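Putative Zn-dependent Alcohol Dehydrogenase (Rhodobacter sphaeroides, PDB 3IV6) binds S-adenosylmethionine in a Rossmann-like alpha/beta domain and, despite its dehydrogenase name, is probably an S-adenosylmethionine-dependent methyltransferase. Local coordinates at residues Asp117-Ile120 with Asn121-Thr125; Asp218-Asp221 with Val222-Leu225. All coordinates share one frame; numbering follows the deposited sequence.

How the contacts relate
The two contacts lie in series and illustrate how a ligand-binding loop and a partly buried helix from much later in the chain can meet on one scaffold element. Contact 1 runs from strand 113-117 to helix 125-139, beside the S-adenosylmethionine; contact 2 occupies most of helix 219-226, before the last two strands of the seven-stranded sheet. The centres of contacts 1 and 2 are about 12 Å apart. Helix 125-139 joins them: Ile120, Phe123 and Leu225 all pack on its Ala128, and Thr125 O lies 3.9 Å from Leu225 CD1. Phe217 touches Ile120 and Val222. The later helix packs beside the ligand-binding loop, but its Leu225 side chain remains about 13 Å from the S-adenosylmethionine.

Contact 1: residues Asp117-Ile120 with Asn121-Thr125; sequences DRLI and NRFTT. With SAM (S-adenosylmethionine), chain E.
Leu119 and Ile120 hand their carbonyls to the residues three places on, in a short 3-10 turn: Arg122 N bonds to Leu119 O at 3.0 Å and Phe123 N to Ile120 O at 3.1 Å, each donor standing well above the carbonyl plane. This turn follows the fourth strand of a Rossmann-like sheet in the order 3-2-1-4-5-7-6, the layout of class I methyltransferases, and it presents residues to the S-adenosylmethionine. Thr124 then N-caps helix 125-139, its OG1 accepting from Glu127 N.

The turn folds the Phe123 ring back so that Leu119 O sits over the centre of one face, 3.5 Å above it. Leu119 CG comes to 3.7 Å from Phe123 CZ, and because this CG lies anti to its backbone N (chi1 165°), the branch reaches on to the ligand, with CD1 3.6 Å from SAM C8. A serine in place of Phe123 would probably leave Leu119 without its aromatic neighbour and open a gap beside the adenine amino group.

Asn121 OD1 rests against the methylene CG of Arg118 at 3.6 Å and is bonded to Lys149 N. Bent at chi2 and chi3, Arg122 sends NH2 to a hydrogen bond with Tyr153 OH and NH1 to a salt bridge with Glu214, with Asn121 CB over one guanidinium face, offset toward the rim. Arg118 turns back on Asp117 and also reaches Ala28 O; in this salt bridge NE stands 3.3 Å from OD1 and meets it from above the carboxylate plane.

Contact 2: residues Asp218-Asp221 with Val222-Leu225; sequences DDED and VRAL
Asp219 and Arg223 show how the opening of an alpha-helix can be secured by backbone and side chain together. Arg223 N bonds to Asp219 O at 3.1 Å, and the side chains repeat the i to i+4 link as a salt bridge, NE standing 3.1 Å from OD2, on its syn side but 31° out of the carboxylate plane, with weaker bonds from NE and NH2 to OD1, which Tyr254 OH also reaches. Asp219 CG lies anti to the backbone N (chi1 180°), which carries the carboxylate to the edge of the guanidinium with the two planes 71° apart.

The close-packed side belongs to Val222 and Leu225. Val222 N donates to Asp218 O nearly in line with the carbonyl, Val222 CG2 rests 3.7 Å from that oxygen, and Leu225 N bonds to Asp221 O at 3.0 Å.

At the partly exposed N-terminal end, Asp221 OD2 accepts from Asp218 N at 3.1 Å, one half of a capping box; Lys178 bridges to both aspartates and is likely to offset their negative charge.

Glu220 and Ala224 lie on the looser, exposed side, joined by the backbone bond Ala224 N to Glu220 O (3.0 Å); Glu220 OE2 stays 4.8 Å from Arg223 NE.

Val222 faces Phe217, Leu150 and Tyr254 of strand 251-258, Arg223 touches Leu239 and Ala242 of strand 237-244, and Leu225 packs against Ala128 and Arg129 of helix 125-139.

Contact 1: residues Asp117-Ile120 with Asn121-Thr125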
ATOM      1  N   ASP A 117       3.168   0.837  -4.239  1.00 20.91           N
ATOM      2  CA  ASP A 117       2.035   1.368  -4.990  1.00 24.72           C
ATOM      3  C   ASP A 117       0.725   1.296  -4.219  1.00 25.50           C
ATOM      4  O   ASP A 117       0.143   0.223  -4.101  1.00 28.45           O
ATOM      5  CB  ASP A 117       1.858   0.624  -6.311  1.00 26.08           C
ATOM      6  CG  ASP A 117       0.702   1.190  -7.154  1.00 32.06           C
ATOM      7  OD1 ASP A 117       0.490   2.429  -7.171  1.00 28.97           O
ATOM      8  OD2 ASP A 117       0.018   0.393  -7.825  1.00 32.48           O
ATOM      9  N   ARG A 118       0.262   2.440  -3.723  1.00 20.71           N
ATOM     10  CA  ARG A 118      -1.051   2.554  -3.092  1.00 18.24           C
ATOM     11  C   ARG A 118      -1.178   1.740  -1.794  1.00 24.78           C
ATOM     12  O   ARG A 118      -2.270   1.303  -1.392  1.00 31.57           O
ATOM     13  CB  ARG A 118      -2.144   2.226  -4.097  1.00 14.35           C
ATOM     14  CG  ARG A 118      -2.436   3.382  -5.043  1.00 22.54           C
ATOM     15  CD  ARG A 118      -3.381   2.996  -6.188  1.00 22.64           C
ATOM     16  NE  ARG A 118      -2.762   2.260  -7.287  1.00 24.42           N
ATOM     17  CZ  ARG A 118      -3.456   1.756  -8.319  1.00 31.43           C
ATOM     18  NH1 ARG A 118      -4.763   1.923  -8.347  1.00 28.93           N
ATOM     19  NH2 ARG A 118      -2.865   1.079  -9.317  1.00 31.02           N
ATOM     20  N   LEU A 119      -0.049   1.582  -1.118  1.00 22.66           N
ATOM     21  CA  LEU A 119       0.024   0.844   0.133  1.00 17.84           C
ATOM     22  C   LEU A 119      -0.473   1.723   1.275  1.00 22.18           C
ATOM     23  O   LEU A 119      -1.010   1.256   2.254  1.00 26.72           O
ATOM     24  CB  LEU A 119       1.473   0.479   0.381  1.00 16.38           C
ATOM     25  CG  LEU A 119       1.804   0.017   1.780  1.00 17.24           C
ATOM     26  CD1 LEU A 119       1.040  -1.271   2.075  1.00 15.67           C
ATOM     27  CD2 LEU A 119       3.305  -0.152   1.934  1.00 17.19           C
ATOM     28  N   ILE A 120      -0.293   3.021   1.124  1.00 22.75           N
ATOM     29  CA  ILE A 120      -0.658   3.980   2.143  1.00 20.75           C
ATOM     30  C   ILE A 120      -2.176   4.028   2.263  1.00 20.68           C
ATOM     31  O   ILE A 120      -2.717   4.415   3.290  1.00 21.21           O
ATOM     32  CB  ILE A 120      -0.031   5.379   1.828  1.00 19.70           C
ATOM     33  CG1 ILE A 120       1.439   5.432   2.257  1.00 14.22           C
ATOM     34  CG2 ILE A 120      -0.766   6.526   2.554  1.00 22.71           C
ATOM     35  CD1 ILE A 120       2.216   6.391   1.422  1.00 20.31           C
ATOM     36  N   ASN A 121      -2.859   3.607   1.205  1.00 20.38           N
ATOM     37  CA  ASN A 121      -4.307   3.638   1.180  1.00 22.15           C
ATOM     38  C   ASN A 121      -4.841   2.507   2.095  1.00 28.95           C
ATOM     39  O   ASN A 121      -6.008   2.506   2.499  1.00 26.62           O
ATOM     40  CB  ASN A 121      -4.786   3.465  -0.259  1.00 26.41           C
ATOM     41  CG  ASN A 121      -4.645   4.740  -1.096  1.00 30.23           C
ATOM     42  OD1 ASN A 121      -3.789   4.835  -1.990  1.00 26.10           O
ATOM     43  ND2 ASN A 121      -5.499   5.716  -0.819  1.00 26.56           N
ATOM     44  N   ARG A 122      -3.963   1.552   2.415  1.00 23.08           N
ATOM     45  CA  ARG A 122      -4.293   0.457   3.292  1.00 20.84           C
ATOM     46  C   ARG A 122      -4.062   0.801   4.748  1.00 22.79           C
ATOM     47  O   ARG A 122      -4.143  -0.087   5.610  1.00 23.50           O
ATOM     48  CB  ARG A 122      -3.494  -0.804   2.935  1.00 24.41           C
ATOM     49  CG  ARG A 122      -3.854  -1.425   1.574  1.00 23.18           C
ATOM     50  CD  ARG A 122      -5.349  -1.244   1.266  1.00 27.45           C
ATOM     51  NE  ARG A 122      -5.509  -0.739  -0.091  1.00 35.61           N
ATOM     52  CZ  ARG A 122      -6.330   0.234  -0.460  1.00 32.63           C
ATOM     53  NH1 ARG A 122      -7.114   0.828   0.410  1.00 27.06           N
ATOM     54  NH2 ARG A 122      -6.359   0.603  -1.724  1.00 45.65           N
ATOM     55  N   PHE A 123      -3.792   2.080   5.018  1.00 20.48           N
ATOM     56  CA  PHE A 123      -3.573   2.551   6.378  1.00 21.25           C
ATOM     57  C   PHE A 123      -4.593   3.553   6.903  1.00 23.71           C
ATOM     58  O   PHE A 123      -5.297   4.245   6.156  1.00 21.82           O
ATOM     59  CB  PHE A 123      -2.173   3.175   6.542  1.00 26.01           C
ATOM     60  CG  PHE A 123      -1.034   2.276   6.122  1.00 24.05           C
ATOM     61  CD1 PHE A 123      -1.047   0.905   6.427  1.00 19.59           C
ATOM     62  CD2 PHE A 123       0.065   2.806   5.451  1.00 21.50           C
ATOM     63  CE1 PHE A 123      -0.035   0.069   6.047  1.00 16.35           C
ATOM     64  CE2 PHE A 123       1.125   1.967   5.069  1.00 22.21           C
ATOM     65  CZ  PHE A 123       1.059   0.568   5.371  1.00 20.60           C
ATOM     66  N   THR A 124      -4.660   3.612   8.229  1.00 25.61           N
ATOM     67  CA  THR A 124      -5.222   4.756   8.928  1.00 24.58           C
ATOM     68  C   THR A 124      -4.128   5.811   8.942  1.00 28.72           C
ATOM     69  O   THR A 124      -2.997   5.545   8.531  1.00 28.95           O
ATOM     70  CB  THR A 124      -5.564   4.434  10.376  1.00 28.06           C
ATOM     71  OG1 THR A 124      -4.375   4.048  11.091  1.00 32.49           O
ATOM     72  CG2 THR A 124      -6.658   3.365  10.463  1.00 24.34           C
ATOM     73  N   THR A 125      -4.452   7.004   9.415  1.00 31.31           N
ATOM     74  CA  THR A 125      -3.474   8.076   9.449  1.00 27.65           C
ATOM     75  C   THR A 125      -2.275   7.791  10.371  1.00 32.51           C
ATOM     76  O   THR A 125      -1.140   7.930   9.940  1.00 34.99           O
ATOM     77  CB  THR A 125      -4.134   9.377   9.837  1.00 24.35           C
ATOM     78  OG1 THR A 125      -5.278   9.561   9.005  1.00 28.22           O
ATOM     79  CG2 THR A 125      -3.178  10.526   9.637  1.00 24.39           C
TER
HETATM   80  N   SAM E 301      -1.878  -4.233  -3.821  1.00 42.04           N
HETATM   81  CA  SAM E 301      -1.927  -3.009  -4.599  1.00 38.72           C
HETATM   82  C   SAM E 301      -0.854  -2.996  -5.667  1.00 30.22           C
HETATM   83  O   SAM E 301      -0.037  -3.915  -5.823  1.00 27.19           O
HETATM   84  OXT SAM E 301      -0.849  -2.030  -6.394  1.00 31.74           O
HETATM   85  CB  SAM E 301      -1.872  -1.777  -3.702  1.00 37.81           C
HETATM   86  CG  SAM E 301      -2.052  -2.041  -2.201  1.00 38.73           C
HETATM   87  SD  SAM E 301      -0.590  -2.615  -1.279  1.00 56.25           S
HETATM   88  CE  SAM E 301       0.657  -2.869  -2.574  1.00 34.75           C
HETATM   89  C5' SAM E 301      -1.091  -4.268  -0.682  1.00 32.16           C
HETATM   90  C4' SAM E 301      -0.001  -5.289  -0.378  1.00 32.85           C
HETATM   91  O4' SAM E 301       0.792  -4.833   0.704  1.00 31.89           O
HETATM   92  C3' SAM E 301      -0.555  -6.630   0.068  1.00 36.31           C
HETATM   93  O3' SAM E 301       0.301  -7.617  -0.459  1.00 34.93           O
HETATM   94  C2' SAM E 301      -0.388  -6.636   1.574  1.00 34.20           C
HETATM   95  O2' SAM E 301      -0.098  -7.928   2.065  1.00 33.84           O
HETATM   96  C1' SAM E 301       0.803  -5.722   1.796  1.00 27.21           C
HETATM   97  N9  SAM E 301       0.675  -4.958   3.044  1.00 21.57           N
HETATM   98  C8  SAM E 301      -0.436  -4.274   3.465  1.00 23.23           C
HETATM   99  N7  SAM E 301      -0.173  -3.717   4.678  1.00 23.35           N
HETATM  100  C5  SAM E 301       1.100  -4.030   5.051  1.00 24.76           C
HETATM  101  C6  SAM E 301       1.867  -3.715   6.188  1.00 25.11           C
HETATM  102  N6  SAM E 301       1.393  -2.979   7.197  1.00 21.75           N
HETATM  103  N1  SAM E 301       3.144  -4.211   6.270  1.00 24.76           N
HETATM  104  C2  SAM E 301       3.633  -5.013   5.247  1.00 27.24           C
HETATM  105  N3  SAM E 301       2.900  -5.315   4.124  1.00 21.07           N
HETATM  106  C4  SAM E 301       1.641  -4.829   4.026  1.00 22.55           C

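Contact 2: residues Asp218-Asp221 with Val222-Leu225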
ATOM      1  N   ASP A 218      -6.432  13.234   0.454  1.00 41.88           N
ATOM      2  CA  ASP A 218      -6.314  14.226  -0.611  1.00 44.03           C
ATOM      3  C   ASP A 218      -4.840  14.561  -0.653  1.00 39.89           C
ATOM      4  O   ASP A 218      -4.099  14.206   0.258  1.00 35.99           O
ATOM      5  CB  ASP A 218      -7.073  15.520  -0.272  1.00 45.60           C
ATOM      6  CG  ASP A 218      -8.590  15.383  -0.389  1.00 61.21           C
ATOM      7  OD1 ASP A 218      -9.088  14.491  -1.128  1.00 60.19           O
ATOM      8  OD2 ASP A 218      -9.283  16.204   0.264  1.00 65.52           O
ATOM      9  N   ASP A 219      -4.424  15.259  -1.701  1.00 39.17           N
ATOM     10  CA  ASP A 219      -3.063  15.722  -1.809  1.00 33.46           C
ATOM     11  C   ASP A 219      -2.625  16.464  -0.553  1.00 33.70           C
ATOM     12  O   ASP A 219      -1.551  16.212  -0.034  1.00 37.84           O
ATOM     13  CB  ASP A 219      -2.905  16.604  -3.043  1.00 40.21           C
ATOM     14  CG  ASP A 219      -1.480  17.131  -3.209  1.00 49.47           C
ATOM     15  OD1 ASP A 219      -0.522  16.313  -3.334  1.00 42.00           O
ATOM     16  OD2 ASP A 219      -1.332  18.380  -3.207  1.00 53.85           O
ATOM     17  N   GLU A 220      -3.453  17.357  -0.036  1.00 38.94           N
ATOM     18  CA  GLU A 220      -3.104  18.035   1.217  1.00 39.93           C
ATOM     19  C   GLU A 220      -2.937  17.067   2.369  1.00 38.58           C
ATOM     20  O   GLU A 220      -2.193  17.336   3.317  1.00 37.19           O
ATOM     21  CB  GLU A 220      -4.114  19.131   1.596  1.00 40.53           C
ATOM     22  CG  GLU A 220      -3.960  20.472   0.807  1.00 58.40           C
ATOM     23  CD  GLU A 220      -2.544  21.125   0.909  1.00 61.54           C
ATOM     24  OE1 GLU A 220      -2.083  21.396   2.044  1.00 57.42           O
ATOM     25  OE2 GLU A 220      -1.903  21.382  -0.144  1.00 54.04           O
ATOM     26  N   ASP A 221      -3.614  15.931   2.290  1.00 37.56           N
ATOM     27  CA  ASP A 221      -3.546  14.974   3.390  1.00 35.62           C
ATOM     28  C   ASP A 221      -2.207  14.213   3.389  1.00 30.92           C
ATOM     29  O   ASP A 221      -1.623  13.915   4.453  1.00 26.16           O
ATOM     30  CB  ASP A 221      -4.782  14.044   3.400  1.00 36.40           C
ATOM     31  CG  ASP A 221      -6.096  14.785   3.771  1.00 44.32           C
ATOM     32  OD1 ASP A 221      -6.053  15.700   4.617  1.00 43.73           O
ATOM     33  OD2 ASP A 221      -7.178  14.449   3.222  1.00 47.57           O
ATOM     34  N   VAL A 222      -1.695  13.937   2.191  1.00 29.99           N
ATOM     35  CA  VAL A 222      -0.418  13.249   2.062  1.00 25.70           C
ATOM     36  C   VAL A 222       0.708  14.194   2.465  1.00 26.97           C
ATOM     37  O   VAL A 222       1.662  13.809   3.110  1.00 26.04           O
ATOM     38  CB  VAL A 222      -0.180  12.799   0.654  1.00 23.78           C
ATOM     39  CG1 VAL A 222       1.185  12.192   0.561  1.00 23.16           C
ATOM     40  CG2 VAL A 222      -1.238  11.796   0.223  1.00 17.70           C
ATOM     41  N   ARG A 223       0.573  15.457   2.113  1.00 28.33           N
ATOM     42  CA  ARG A 223       1.570  16.420   2.506  1.00 32.79           C
ATOM     43  C   ARG A 223       1.606  16.610   4.013  1.00 35.15           C
ATOM     44  O   ARG A 223       2.689  16.718   4.611  1.00 34.52           O
ATOM     45  CB  ARG A 223       1.360  17.738   1.752  1.00 39.46           C
ATOM     46  CG  ARG A 223       1.864  17.667   0.325  1.00 35.03           C
ATOM     47  CD  ARG A 223       1.587  18.899  -0.513  1.00 42.75           C
ATOM     48  NE  ARG A 223       1.504  18.482  -1.918  1.00 52.03           N
ATOM     49  CZ  ARG A 223       2.497  18.582  -2.805  1.00 48.01           C
ATOM     50  NH1 ARG A 223       3.651  19.125  -2.445  1.00 49.34           N
ATOM     51  NH2 ARG A 223       2.333  18.157  -4.054  1.00 40.15           N
ATOM     52  N   ALA A 224       0.425  16.636   4.630  1.00 36.95           N
ATOM     53  CA  ALA A 224       0.312  16.776   6.093  1.00 34.37           C
ATOM     54  C   ALA A 224       0.923  15.587   6.831  1.00 34.51           C
ATOM     55  O   ALA A 224       1.500  15.723   7.903  1.00 35.56           O
ATOM     56  CB  ALA A 224      -1.113  16.914   6.477  1.00 25.54           C
ATOM     57  N   LEU A 225       0.756  14.415   6.246  1.00 32.13           N
ATOM     58  CA  LEU A 225       1.312  13.191   6.792  1.00 37.51           C
ATOM     59  C   LEU A 225       2.841  13.186   6.801  1.00 37.71           C
ATOM     60  O   LEU A 225       3.461  12.850   7.810  1.00 43.51           O
ATOM     61  CB  LEU A 225       0.797  12.022   5.958  1.00 36.93           C
ATOM     62  CG  LEU A 225       1.396  10.647   6.121  1.00 29.86           C
ATOM     63  CD1 LEU A 225       0.873  10.110   7.384  1.00 34.99           C
ATOM     64  CD2 LEU A 225       0.878   9.860   4.984  1.00 26.82           C
TER